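PDB 5ZFG: glutathione S-transferase from Bombyx mori, which metabolises the insecticide diazinon and, as a member of the glutathione transferase superfamily, probably conjugates glutathione to electrophilic compounds. Local coordinates for residues V33-A37 with G38-T42; N147-A151 with A152-L156; D196-K199 with I200-A204. All coordinates share one frame; numbering follows the deposited sequence. Where two conformers were deposited one is given.

Contact 1 of 3, residues V33-A37 with G38-T42; sequences VDFGA and GEHMT
Asp34 and Glu39 are clasped by two nearly straight hydrogen bonds. Asp34 N donates to Glu39 OE1 over 2.8 Å, meeting the carboxylate oxygen on its anti side and 30° out of its plane, while Glu39 N returns a bond of 3.0 Å to Asp34 O. Glutamate suits the place because its chain runs fully extended from a CG set anti to the backbone N (chi1 -175°), long enough to lay one carboxylate oxygen against the amide of the residue five places earlier. Asp34 uses its own side chain differently: OD1 accepts from Ala37 N, 3.1 Å away, from above the carboxylate plane, which makes an Asx motif. Overlapping it, one residue further on, a type I turn runs from Phe35 to Gly38, closed by Gly38 N on Phe35 O at 3.0 Å. Glycine fits at its end because phi is positive there and a CB would run into Ala37 O. The turn belongs to the loop that leaves strand 29-32 and leads to helix 43-48 in the thioredoxin-like N-terminal domain. Beyond the polar atoms, the Phe35 and His40 rings lie almost parallel, 12° apart, but slid so far that they barely overlap, with centroids 4.5 Å apart. Phe35 CD1 sits over one imidazole face, 3.3 Å from His40 CE1; the buried His40 ND1 has no hydrogen-bonding partner. Val33 packs beside them, its CG1 3.9 Å from Glu39 CB and close to His40 CB as well. Ile54 touches the side chains of Val33, Phe35 and His40, and Tyr45 of helix 43-48 touches Val33 and His40.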
ATOM      1  N   VAL B  33     -22.788   3.255   0.858  1.00 10.17           N
ATOM      2  CA  VAL B  33     -22.996   2.044   0.073  1.00 12.01           C
ATOM      3  C   VAL B  33     -23.740   1.037   0.943  1.00 12.59           C
ATOM      4  O   VAL B  33     -23.406   0.851   2.120  1.00 13.57           O
ATOM      5  CB  VAL B  33     -21.653   1.487  -0.432  1.00 10.80           C
ATOM      6  CG1 VAL B  33     -21.819   0.081  -1.044  1.00 15.47           C
ATOM      7  CG2 VAL B  33     -21.026   2.447  -1.454  1.00 11.05           C
ATOM      8  N   ASP B  34     -24.765   0.401   0.374  1.00 12.35           N
ATOM      9  CA  ASP B  34     -25.590  -0.534   1.139  1.00 16.65           C
ATOM     10  C   ASP B  34     -24.887  -1.887   1.148  1.00 15.79           C
ATOM     11  O   ASP B  34     -25.109  -2.724   0.279  1.00 15.55           O
ATOM     12  CB  ASP B  34     -26.991  -0.638   0.553  1.00 17.26           C
ATOM     13  CG  ASP B  34     -27.967  -1.323   1.498  1.00 26.35           C
ATOM     14  OD1 ASP B  34     -27.517  -2.103   2.380  1.00 21.71           O
ATOM     15  OD2 ASP B  34     -29.187  -1.083   1.351  1.00 33.47           O
ATOM     16  N   PHE B  35     -24.031  -2.089   2.153  1.00 18.57           N
ATOM     17  CA  PHE B  35     -23.229  -3.307   2.239  1.00 16.99           C
ATOM     18  C   PHE B  35     -24.111  -4.540   2.445  1.00 18.31           C
ATOM     19  O   PHE B  35     -23.920  -5.576   1.789  1.00 14.62           O
ATOM     20  CB  PHE B  35     -22.219  -3.167   3.375  1.00 21.95           C
ATOM     21  CG  PHE B  35     -21.211  -4.282   3.438  1.00 25.58           C
ATOM     22  CD1 PHE B  35     -20.090  -4.266   2.624  1.00 22.16           C
ATOM     23  CD2 PHE B  35     -21.369  -5.329   4.330  1.00 31.19           C
ATOM     24  CE1 PHE B  35     -19.145  -5.285   2.691  1.00 28.15           C
ATOM     25  CE2 PHE B  35     -20.431  -6.346   4.401  1.00 22.56           C
ATOM     26  CZ  PHE B  35     -19.319  -6.326   3.581  1.00 20.47           C
ATOM     27  N   GLY B  36     -25.095  -4.434   3.346  1.00 15.59           N
ATOM     28  CA  GLY B  36     -25.985  -5.561   3.602  1.00 21.53           C
ATOM     29  C   GLY B  36     -26.758  -6.002   2.370  1.00 21.57           C
ATOM     30  O   GLY B  36     -27.008  -7.200   2.178  1.00 18.78           O
ATOM     31  N   ALA B  37     -27.141  -5.042   1.512  1.00 15.12           N
ATOM     32  CA  ALA B  37     -27.837  -5.346   0.268  1.00 12.30           C
ATOM     33  C   ALA B  37     -26.894  -5.728  -0.866  1.00 12.54           C
ATOM     34  O   ALA B  37     -27.372  -6.082  -1.952  1.00 15.71           O
ATOM     35  CB  ALA B  37     -28.687  -4.154  -0.171  1.00 17.92           C
ATOM     36  N   GLY B  38     -25.578  -5.655  -0.650  1.00 14.02           N
ATOM     37  CA  GLY B  38     -24.630  -6.068  -1.666  1.00 12.48           C
ATOM     38  C   GLY B  38     -24.366  -5.052  -2.755  1.00 11.68           C
ATOM     39  O   GLY B  38     -23.992  -5.434  -3.869  1.00 10.65           O
ATOM     40  N   GLU B  39     -24.563  -3.763  -2.468  1.00 12.98           N
ATOM     41  CA  GLU B  39     -24.455  -2.745  -3.507  1.00 11.28           C
ATOM     42  C   GLU B  39     -23.049  -2.676  -4.089  1.00 16.25           C
ATOM     43  O   GLU B  39     -22.886  -2.413  -5.286  1.00 13.71           O
ATOM     44  CB  GLU B  39     -24.864  -1.381  -2.951  1.00 17.67           C
ATOM     45  CG  GLU B  39     -24.896  -0.289  -4.007  1.00 20.96           C
ATOM     46  CD  GLU B  39     -25.232   1.069  -3.427  1.00 26.30           C
ATOM     47  OE1 GLU B  39     -25.581   1.132  -2.226  1.00 22.60           O
ATOM     48  OE2 GLU B  39     -25.148   2.067  -4.175  1.00 39.84           O
ATOM     49  N   HIS B  40     -22.024  -2.941  -3.277  1.00 12.31           N
ATOM     50  CA  HIS B  40     -20.657  -2.926  -3.790  1.00 12.16           C
ATOM     51  C   HIS B  40     -20.347  -4.100  -4.712  1.00 13.35           C
ATOM     52  O   HIS B  40     -19.260  -4.128  -5.306  1.00 10.06           O
ATOM     53  CB  HIS B  40     -19.667  -2.911  -2.629  1.00 14.47           C
ATOM     54  CG  HIS B  40     -19.802  -4.093  -1.717  1.00 13.31           C
ATOM     55  ND1 HIS B  40     -20.969  -4.383  -1.043  1.00 12.50           N
ATOM     56  CD2 HIS B  40     -18.918  -5.057  -1.372  1.00 16.24           C
ATOM     57  CE1 HIS B  40     -20.799  -5.482  -0.328  1.00 19.23           C
ATOM     58  NE2 HIS B  40     -19.561  -5.906  -0.505  1.00 13.70           N
ATOM     59  N   MET B  41     -21.265  -5.060  -4.868  1.00 11.60           N
ATOM     60  CA  MET B  41     -21.031  -6.230  -5.699  0.66 12.82           C
ATOM     61  C   MET B  41     -21.683  -6.137  -7.071  1.00 11.42           C
ATOM     62  O   MET B  41     -21.528  -7.057  -7.877  1.00 11.10           O
ATOM     63  CB  MET B  41     -21.526  -7.480  -4.976  0.66 12.95           C
ATOM     64  CG  MET B  41     -21.061  -7.550  -3.544  0.66 13.85           C
ATOM     65  SD  MET B  41     -21.167  -9.237  -2.967  0.66 15.93           S
ATOM     66  CE  MET B  41     -20.254  -9.131  -1.430  0.66 18.71           C
ATOM     67  N   THR B  42     -22.394  -5.050  -7.368  1.00 12.67           N
ATOM     68  CA  THR B  42     -23.080  -4.944  -8.651  1.00 16.77           C
ATOM     69  C   THR B  42     -22.136  -4.510  -9.772  1.00 21.18           C
ATOM     70  O   THR B  42     -21.048  -3.974  -9.541  1.00 11.21           O
ATOM     71  CB  THR B  42     -24.234  -3.952  -8.551  1.00 17.04           C
ATOM     72  OG1 THR B  42     -23.698  -2.657  -8.237  1.00 13.22           O
ATOM     73  CG2 THR B  42     -25.221  -4.394  -7.461  1.00 14.48           C
TER

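Contact 2 of 3, residues N147-A151 with A152-L156; sequences NTSYA and AANHL
Ser149 and Asn154 pin together the bend that joins helix 126-146 to helix 160-172 in the all-helical C-terminal domain of the glutathione transferase fold. The Asn154 side chain folds back so that OD1 receives Ser149 N at 3.0 Å, with the donor only 15° from the amide's carbonyl plane; Ser149 OG adds a weak bond to the same oxygen at 3.4 Å. Asparagine suits the spot because its short, uncharged amide offers a carbonyl to a backbone N-H. One residue on, Tyr150 N donates to Ala153 O across 3.1 Å, less straight at the hydrogen (139°). Thr148 packs against this carbonyl, its CB 3.3 Å from Ala153 O. Its OG1, placed between the backbone N and the carbonyl carbon (chi1 51°), bonds to Tyr150 O at 2.8 Å and also to Thr146 OG1, so the hydroxyl ties the end of helix 126-146 to the residues of the bend. The loop leads into a family signature: Thr157 to Asp160 follow the S/T-x-x-D pattern that in glutathione transferases commonly forms an N-capping box, and Leu156 against Phe161 is consistent with the accompanying hydrophobic staple. Asp160 also accepts from Ala151 N, so the same aspartate ties the bend to the start of the helix. Tyr150 lies along the following backbone: Leu156 N is over one ring face, near the rim, and Tyr150 CD2 comes within 3.3 Å of His155 C. The edge of the ring faces the Asn154 carbonyl. Leu156 CD1 touches Tyr150 CE1 at 3.8 Å, and Tyr194 meets both side chains. Small alanines at Ala151 and Ala152 let the bend sit against Leu163 and against Ile94 and Val95 of helix 89-114.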
ATOM      1  N   ASN B 147      10.481  10.021  17.560  1.00 20.69           N
ATOM      2  CA  ASN B 147      10.230  10.931  18.677  1.00 25.68           C
ATOM      3  C   ASN B 147       9.332  12.088  18.240  1.00 30.70           C
ATOM      4  O   ASN B 147       9.585  13.259  18.536  1.00 27.25           O
ATOM      5  CB  ASN B 147      11.547  11.440  19.269  1.00 29.38           C
ATOM      6  CG  ASN B 147      11.368  12.078  20.626  1.00 27.09           C
ATOM      7  OD1 ASN B 147      10.652  11.559  21.484  1.00 32.12           O
ATOM      8  ND2 ASN B 147      12.019  13.216  20.829  1.00 36.58           N
ATOM      9  N   THR B 148       8.276  11.749  17.503  1.00 25.85           N
ATOM     10  CA  THR B 148       7.318  12.723  17.004  1.00 22.48           C
ATOM     11  C   THR B 148       5.976  12.535  17.697  1.00 23.00           C
ATOM     12  O   THR B 148       5.650  11.448  18.192  1.00 21.84           O
ATOM     13  CB  THR B 148       7.126  12.598  15.488  1.00 22.12           C
ATOM     14  OG1 THR B 148       6.837  11.234  15.164  1.00 19.38           O
ATOM     15  CG2 THR B 148       8.376  13.055  14.724  1.00 22.59           C
ATOM     16  N   SER B 149       5.192  13.616  17.725  1.00 19.59           N
ATOM     17  CA  SER B 149       3.880  13.560  18.357  1.00 25.96           C
ATOM     18  C   SER B 149       2.851  12.841  17.498  1.00 18.52           C
ATOM     19  O   SER B 149       1.872  12.319  18.040  1.00 19.57           O
ATOM     20  CB  SER B 149       3.385  14.971  18.676  1.00 26.04           C
ATOM     21  OG  SER B 149       3.587  15.839  17.577  1.00 36.33           O
ATOM     22  N   TYR B 150       3.051  12.809  16.182  1.00 21.17           N
ATOM     23  CA  TYR B 150       2.159  12.140  15.242  1.00 18.05           C
ATOM     24  C   TYR B 150       2.919  11.026  14.513  1.00 12.00           C
ATOM     25  O   TYR B 150       4.127  10.833  14.708  1.00 16.60           O
ATOM     26  CB  TYR B 150       1.566  13.145  14.255  1.00 13.79           C
ATOM     27  CG  TYR B 150       0.632  14.152  14.891  1.00 20.54           C
ATOM     28  CD1 TYR B 150      -0.702  13.847  15.119  1.00 20.68           C
ATOM     29  CD2 TYR B 150       1.092  15.412  15.261  1.00 31.68           C
ATOM     30  CE1 TYR B 150      -1.568  14.785  15.700  1.00 27.08           C
ATOM     31  CE2 TYR B 150       0.241  16.353  15.836  1.00 28.16           C
ATOM     32  CZ  TYR B 150      -1.084  16.033  16.054  1.00 27.18           C
ATOM     33  OH  TYR B 150      -1.921  16.967  16.626  1.00 38.08           O
ATOM     34  N   ALA B 151       2.196  10.297  13.652  1.00 11.59           N
ATOM     35  CA  ALA B 151       2.736   9.051  13.096  1.00 12.22           C
ATOM     36  C   ALA B 151       3.917   9.276  12.160  1.00  7.42           C
ATOM     37  O   ALA B 151       4.808   8.421  12.078  1.00 11.09           O
ATOM     38  CB  ALA B 151       1.639   8.280  12.367  1.00  9.01           C
ATOM     39  N   ALA B 152       3.946  10.383  11.434  1.00  9.74           N
ATOM     40  CA  ALA B 152       5.007  10.611  10.459  1.00 12.31           C
ATOM     41  C   ALA B 152       5.755  11.919  10.665  1.00 13.14           C
ATOM     42  O   ALA B 152       6.715  12.190   9.934  1.00 11.93           O
ATOM     43  CB  ALA B 152       4.442  10.572   9.029  1.00 11.36           C
ATOM     44  N   ALA B 153       5.338  12.740  11.615  1.00 13.04           N
ATOM     45  CA  ALA B 153       5.919  14.065  11.779  1.00 16.49           C
ATOM     46  C   ALA B 153       5.429  14.613  13.109  1.00 19.29           C
ATOM     47  O   ALA B 153       4.670  13.958  13.829  1.00 18.38           O
ATOM     48  CB  ALA B 153       5.552  14.989  10.617  1.00 17.94           C
ATOM     49  N   ASN B 154       5.888  15.823  13.441  1.00 21.75           N
ATOM     50  CA  ASN B 154       5.391  16.525  14.615  1.00 23.93           C
ATOM     51  C   ASN B 154       4.101  17.270  14.341  1.00 27.11           C
ATOM     52  O   ASN B 154       3.665  18.059  15.188  1.00 22.41           O
ATOM     53  CB  ASN B 154       6.454  17.488  15.140  1.00 24.13           C
ATOM     54  CG  ASN B 154       7.378  16.824  16.124  1.00 29.75           C
ATOM     55  OD1 ASN B 154       6.952  15.971  16.917  1.00 22.47           O
ATOM     56  ND2 ASN B 154       8.652  17.199  16.084  1.00 36.08           N
ATOM     57  N   HIS B 155       3.499  17.037  13.176  1.00 21.45           N
ATOM     58  CA  HIS B 155       2.186  17.551  12.828  1.00 17.77           C
ATOM     59  C   HIS B 155       1.380  16.431  12.184  1.00 18.04           C
ATOM     60  O   HIS B 155       1.935  15.423  11.728  1.00 14.76           O
ATOM     61  CB  HIS B 155       2.283  18.748  11.874  1.00 18.08           C
ATOM     62  CG  HIS B 155       2.922  18.416  10.565  1.00 18.46           C
ATOM     63  ND1 HIS B 155       4.269  18.579  10.330  1.00 26.65           N
ATOM     64  CD2 HIS B 155       2.398  17.920   9.420  1.00 17.16           C
ATOM     65  CE1 HIS B 155       4.548  18.202   9.095  1.00 19.60           C
ATOM     66  NE2 HIS B 155       3.429  17.797   8.522  1.00 21.93           N
ATOM     67  N   LEU B 156       0.064  16.632  12.144  1.00 19.74           N
ATOM     68  CA  LEU B 156      -0.849  15.665  11.536  1.00 19.05           C
ATOM     69  C   LEU B 156      -0.566  15.503  10.044  1.00 13.30           C
ATOM     70  O   LEU B 156      -0.310  16.483   9.335  1.00 12.96           O
ATOM     71  CB  LEU B 156      -2.299  16.118  11.744  1.00 16.16           C
ATOM     72  CG  LEU B 156      -3.414  15.109  11.423  1.00 11.57           C
ATOM     73  CD1 LEU B 156      -3.511  14.041  12.494  1.00 13.36           C
ATOM     74  CD2 LEU B 156      -4.763  15.785  11.203  1.00 16.85           C
TER

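Contact 3 of 3, residues D196-K199 with I200-A204; sequences DLWK and ISESA
Trp198 NE1 donates to Glu202 OE2 at 3.2 Å, one helical turn on, reaching the oxygen from above the carboxylate plane. The two flat groups stand 80° apart, and Glu202 CB lies over a rim of the indole face, so the aliphatic part of the glutamate packs while its end bonds. The indole also touches Ser201, whose CB is 3.4 Å from Trp198 CZ3. With CG anti to the backbone N (chi1 168°), the ring swings back alongside these following residues, although the bond to CB points away from them. All lie on helix 195-208, where Glu202 N bonds to Trp198 O at 2.7 Å and Ser203 N to Lys199 O at 3.0 Å. With an alanine here instead of Trp198, Glu202 would probably lose its indole donor and a gap would open beside Ser201 CB. Farther out, Met168 and Glu171 of helix 160-172 and Phe190 of helix 181-193 touch the indole, and Ser201, small enough to sit beside it, bonds through OG to Asn165 OD1. Leu197 and Ile200 instead bring apolar side chains to Val22, Leu15 and Arg18 of helix 12-23, joining the helix to the N-terminal domain.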
ATOM      1  N   ASP B 196     -13.497  17.397  15.683  1.00 16.80           N
ATOM      2  CA  ASP B 196     -14.355  17.231  14.512  0.52 17.15           C
ATOM      3  C   ASP B 196     -13.969  15.989  13.714  1.00 16.84           C
ATOM      4  O   ASP B 196     -14.836  15.230  13.263  1.00 14.49           O
ATOM      5  CB  ASP B 196     -14.269  18.475  13.627  0.52 19.15           C
ATOM      6  CG  ASP B 196     -12.838  18.776  13.170  0.52 18.65           C
ATOM      7  OD1 ASP B 196     -11.904  18.699  14.007  0.52 18.43           O
ATOM      8  OD2 ASP B 196     -12.647  19.079  11.970  0.52 23.10           O
ATOM      9  N   LEU B 197     -12.671  15.763  13.535  1.00 11.70           N
ATOM     10  CA  LEU B 197     -12.217  14.572  12.818  1.00 13.93           C
ATOM     11  C   LEU B 197     -12.485  13.312  13.626  1.00 15.42           C
ATOM     12  O   LEU B 197     -12.918  12.287  13.075  1.00 13.13           O
ATOM     13  CB  LEU B 197     -10.734  14.706  12.502  1.00  9.92           C
ATOM     14  CG  LEU B 197     -10.356  15.939  11.668  1.00 10.28           C
ATOM     15  CD1 LEU B 197      -8.866  15.903  11.289  1.00 10.88           C
ATOM     16  CD2 LEU B 197     -11.255  16.056  10.422  1.00 10.25           C
ATOM     17  N   TRP B 198     -12.247  13.365  14.935  1.00 11.97           N
ATOM     18  CA  TRP B 198     -12.514  12.196  15.763  1.00 13.52           C
ATOM     19  C   TRP B 198     -13.998  11.846  15.756  1.00 16.01           C
ATOM     20  O   TRP B 198     -14.355  10.668  15.839  1.00 11.20           O
ATOM     21  CB  TRP B 198     -12.004  12.410  17.201  1.00 14.71           C
ATOM     22  CG  TRP B 198     -12.535  11.337  18.086  1.00 12.91           C
ATOM     23  CD1 TRP B 198     -13.517  11.459  19.031  1.00 21.69           C
ATOM     24  CD2 TRP B 198     -12.200   9.944  18.035  1.00 15.57           C
ATOM     25  NE1 TRP B 198     -13.790  10.232  19.590  1.00 18.56           N
ATOM     26  CE2 TRP B 198     -12.994   9.287  18.998  1.00 20.78           C
ATOM     27  CE3 TRP B 198     -11.295   9.190  17.278  1.00 13.84           C
ATOM     28  CZ2 TRP B 198     -12.910   7.915  19.225  1.00 21.24           C
ATOM     29  CZ3 TRP B 198     -11.213   7.827  17.508  1.00 16.32           C
ATOM     30  CH2 TRP B 198     -12.018   7.204  18.467  1.00 19.82           C
ATOM     31  N   LYS B 199     -14.883  12.844  15.604  1.00 13.74           N
ATOM     32  CA  LYS B 199     -16.314  12.547  15.524  1.00 14.62           C
ATOM     33  C   LYS B 199     -16.624  11.546  14.422  1.00 11.88           C
ATOM     34  O   LYS B 199     -17.551  10.743  14.559  1.00 11.63           O
ATOM     35  CB  LYS B 199     -17.116  13.826  15.277  1.00 20.50           C
ATOM     36  CG  LYS B 199     -17.707  14.457  16.520  1.00 34.47           C
ATOM     37  CD  LYS B 199     -18.800  15.449  16.140  1.00 39.22           C
ATOM     38  CE  LYS B 199     -19.518  15.988  17.367  1.00 45.07           C
ATOM     39  NZ  LYS B 199     -18.777  17.148  17.933  1.00 42.41           N
ATOM     40  N   ILE B 200     -15.885  11.608  13.311  1.00 11.82           N
ATOM     41  CA  ILE B 200     -16.067  10.653  12.218  1.00  9.24           C
ATOM     42  C   ILE B 200     -15.698   9.244  12.680  1.00  7.21           C
ATOM     43  O   ILE B 200     -16.433   8.280  12.435  1.00  9.85           O
ATOM     44  CB  ILE B 200     -15.241  11.097  10.992  1.00  7.09           C
ATOM     45  CG1 ILE B 200     -15.776  12.422  10.437  1.00  8.95           C
ATOM     46  CG2 ILE B 200     -15.270  10.021   9.895  1.00  9.34           C
ATOM     47  CD1 ILE B 200     -14.873  13.075   9.397  1.00  9.52           C
ATOM     48  N   SER B 201     -14.562   9.109  13.371  1.00  8.50           N
ATOM     49  CA  SER B 201     -14.179   7.806  13.922  1.00  6.29           C
ATOM     50  C   SER B 201     -15.159   7.346  14.994  1.00 10.57           C
ATOM     51  O   SER B 201     -15.505   6.160  15.071  1.00  9.34           O
ATOM     52  CB  SER B 201     -12.772   7.879  14.509  1.00 11.29           C
ATOM     53  OG  SER B 201     -11.809   8.314  13.574  1.00  9.02           O
ATOM     54  N   GLU B 202     -15.615   8.278  15.833  1.00 12.75           N
ATOM     55  CA  GLU B 202     -16.448   7.904  16.970  1.00 14.17           C
ATOM     56  C   GLU B 202     -17.798   7.369  16.517  1.00  9.31           C
ATOM     57  O   GLU B 202     -18.323   6.418  17.101  1.00 15.11           O
ATOM     58  CB  GLU B 202     -16.635   9.104  17.893  1.00 15.43           C
ATOM     59  CG  GLU B 202     -17.233   8.744  19.241  1.00 19.97           C
ATOM     60  CD  GLU B 202     -17.339   9.960  20.129  1.00 40.72           C
ATOM     61  OE1 GLU B 202     -18.163  10.844  19.809  1.00 46.38           O
ATOM     62  OE2 GLU B 202     -16.576  10.047  21.118  1.00 44.34           O
ATOM     63  N   SER B 203     -18.378   7.964  15.479  1.00 10.64           N
ATOM     64  CA  SER B 203     -19.657   7.473  14.973  0.54 13.94           C
ATOM     65  C   SER B 203     -19.543   6.028  14.503  1.00 16.68           C
ATOM     66  O   SER B 203     -20.438   5.210  14.748  1.00 13.57           O
ATOM     67  CB  SER B 203     -20.148   8.378  13.844  0.54 15.08           C
ATOM     68  OG  SER B 203     -21.317   7.863  13.240  0.54 16.17           O
ATOM     69  N   ALA B 204     -18.440   5.692  13.823  1.00 11.98           N
ATOM     70  CA  ALA B 204     -18.218   4.304  13.433  1.00 10.81           C
ATOM     71  C   ALA B 204     -17.962   3.423  14.650  1.00 11.25           C
ATOM     72  O   ALA B 204     -18.447   2.289  14.706  1.00 13.84           O
ATOM     73  CB  ALA B 204     -17.037   4.205  12.465  1.00 10.86           C
TER

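How the contacts relate
From the N terminus, contact 1 comes first, closing the tight bend between strand 29-32 and helix 43-48 in the thioredoxin-like domain. Contact 2 closes the loop from helix 126-146 to helix 160-172, and contact 3 closes no loop but runs along helix 195-208. The three follow in series, and none nests in or crosses another. Contacts 1 and 2 lie on opposite sides of the chain's centre, their own centres 37 Å apart. Contacts 2 and 3 meet directly: Leu156 CD2 packs on Leu197 CD1 at 4.1 Å, and both leucines reach Phe161 and Phe190. Contact 3 also reaches helix 12-23, bridging the two domains.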